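Local structure of thermostable carboxypeptidase 1 (Pyrococcus furiosus, 1KA2) at residues P64-V67 with N68-K72. The protein removes amino acids one after another from the C-terminus of peptides with broad specificity, as a homodimeric, cobalt-dependent metallopeptidase of the M32 family. Sequence-based numbering, arbitrary orientation.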
loop_
_atom_site.group_PDB
_atom_site.type_symbol
_atom_site.label_atom_id
_atom_site.label_comp_id
_atom_site.label_asym_id
_atom_site.label_seq_id
_atom_site.Cartn_x
_atom_site.Cartn_y
_atom_site.Cartn_z
ATOM N N PRO A 64 -14.930 8.900 -24.821
ATOM C CA PRO A 64 -15.879 8.577 -25.897
ATOM C C PRO A 64 -15.874 7.098 -26.296
ATOM O O PRO A 64 -16.929 6.485 -26.470
ATOM C CB PRO A 64 -15.427 9.487 -27.035
ATOM C CG PRO A 64 -14.907 10.690 -26.303
ATOM C CD PRO A 64 -14.108 10.069 -25.179
ATOM N N GLU A 65 -14.682 6.535 -26.439
ATOM C CA GLU A 65 -14.542 5.137 -26.807
ATOM C C GLU A 65 -15.278 4.224 -25.833
ATOM O O GLU A 65 -16.089 3.386 -26.242
ATOM C CB GLU A 65 -13.067 4.752 -26.839
ATOM C CG GLU A 65 -12.275 5.453 -27.912
ATOM C CD GLU A 65 -10.805 5.111 -27.838
ATOM O OE1 GLU A 65 -10.487 3.908 -27.717
ATOM O OE2 GLU A 65 -9.967 6.038 -27.898
ATOM N N PHE A 66 -15.000 4.390 -24.545
ATOM C CA PHE A 66 -15.637 3.565 -23.533
ATOM C C PHE A 66 -17.153 3.765 -23.528
ATOM O O PHE A 66 -17.914 2.797 -23.548
ATOM C CB PHE A 66 -15.063 3.878 -22.147
ATOM C CG PHE A 66 -15.374 2.830 -21.111
ATOM C CD1 PHE A 66 -14.741 1.592 -21.142
ATOM C CD2 PHE A 66 -16.319 3.069 -20.129
ATOM C CE1 PHE A 66 -15.050 0.609 -20.205
ATOM C CE2 PHE A 66 -16.636 2.099 -19.196
ATOM C CZ PHE A 66 -15.999 0.866 -19.233
ATOM N N VAL A 67 -17.595 5.017 -23.505
ATOM C CA VAL A 67 -19.023 5.285 -23.499
ATOM C C VAL A 67 -19.693 4.727 -24.754
ATOM O O VAL A 67 -20.767 4.123 -24.663
ATOM C CB VAL A 67 -19.327 6.802 -23.385
ATOM C CG1 VAL A 67 -20.834 7.029 -23.382
ATOM C CG2 VAL A 67 -18.711 7.365 -22.111
ATOM N N ASN A 68 -19.072 4.919 -25.918
ATOM C CA ASN A 68 -19.640 4.404 -27.173
ATOM C C ASN A 68 -19.851 2.887 -27.096
ATOM O O ASN A 68 -20.889 2.378 -27.506
ATOM C CB ASN A 68 -18.728 4.724 -28.378
ATOM C CG ASN A 68 -18.764 6.202 -28.785
ATOM O OD1 ASN A 68 -19.765 6.900 -28.582
ATOM N ND2 ASN A 68 -17.674 6.671 -29.392
ATOM N N LEU A 69 -18.860 2.176 -26.568
ATOM C CA LEU A 69 -18.937 0.725 -26.434
ATOM C C LEU A 69 -20.101 0.277 -25.553
ATOM O O LEU A 69 -20.826 -0.659 -25.899
ATOM C CB LEU A 69 -17.624 0.174 -25.866
ATOM C CG LEU A 69 -16.449 0.083 -26.842
ATOM C CD1 LEU A 69 -15.251 -0.545 -26.155
ATOM C CD2 LEU A 69 -16.860 -0.756 -28.044
ATOM N N VAL A 70 -20.272 0.946 -24.415
ATOM C CA VAL A 70 -21.348 0.619 -23.486
ATOM C C VAL A 70 -22.703 0.863 -24.144
ATOM O O VAL A 70 -23.630 0.064 -24.002
ATOM C CB VAL A 70 -21.247 1.464 -22.183
ATOM C CG1 VAL A 70 -22.490 1.253 -21.316
ATOM C CG2 VAL A 70 -19.999 1.075 -21.407
ATOM N N GLU A 71 -22.825 1.975 -24.858
ATOM C CA GLU A 71 -24.074 2.280 -25.539
ATOM C C GLU A 71 -24.359 1.190 -26.560
ATOM O O GLU A 71 -25.465 0.646 -26.613
ATOM C CB GLU A 71 -23.993 3.640 -26.240
ATOM C CG GLU A 71 -24.644 4.767 -25.455
ATOM C CD GLU A 71 -26.108 4.492 -25.167
ATOM O OE1 GLU A 71 -26.865 4.270 -26.135
ATOM O OE2 GLU A 71 -26.500 4.497 -23.978
ATOM N N LYS A 72 -23.345 0.869 -27.360
ATOM C CA LYS A 72 -23.464 -0.158 -28.384
ATOM C C LYS A 72 -23.932 -1.490 -27.801
ATOM O O LYS A 72 -24.920 -2.064 -28.262
ATOM C CB LYS A 72 -22.118 -0.349 -29.084
ATOM C CG LYS A 72 -22.133 -1.372 -30.211
ATOM C CD LYS A 72 -20.735 -1.587 -30.765
ATOM C CE LYS A 72 -20.739 -2.550 -31.938
ATOM N NZ LYS A 72 -21.498 -2.002 -33.097
#
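Pro64 O receives the backbone N of Asn68 at 2.7 Å, the first of four successive i to i+4 bonds that make these residues the opening turns of the amphipathic α-helix 64-74. Proline suits a first turn: its nitrogen carries no hydrogen, and a first turn has no preceding helical carbonyl to donate to, while its ring fixes phi near the helical value. The Asn68 side chain turns back over the same carbonyl: with CG beside its own backbone N (chi1 -73°), Asn68 CG and ND2 both lie about 3.0 Å from Pro64 O, but the ND2 angle is too poor for a bond. Glu65, on the exposed surface, makes a salt bridge through OE1 to Lys16 NZ of helix 8-36. Its carbonyl O accepts Leu69 N, and Leu69 CG comes within van der Waals range of Glu65 O, at 3.4 Å. The leucine side chain also touches Ile13 and Lys16 of helix 8-36.

Phe66 is the buried aromatic of the inner side. Its carbonyl O accepts Val70 N, and Val70 CG2 sits over one face of its ring, 4.2 Å from Phe66 CE2. One turn apart, the flat ring and the short branched side chain together pack against Ile94 of helix 81-99; Phe66 also meets Leu90. Val67, partly exposed, likewise packs on Ile94. Glu71 is exposed, as befits an acidic residue, and the end of its side chain leads away from residues 64-67. The centre of the contact is about 32 Å from the centre of the chain, away from the metal site. In the fourth bond, Glu71 N stands 3.0 Å from Val67 O, nearly in line with the C=O bond.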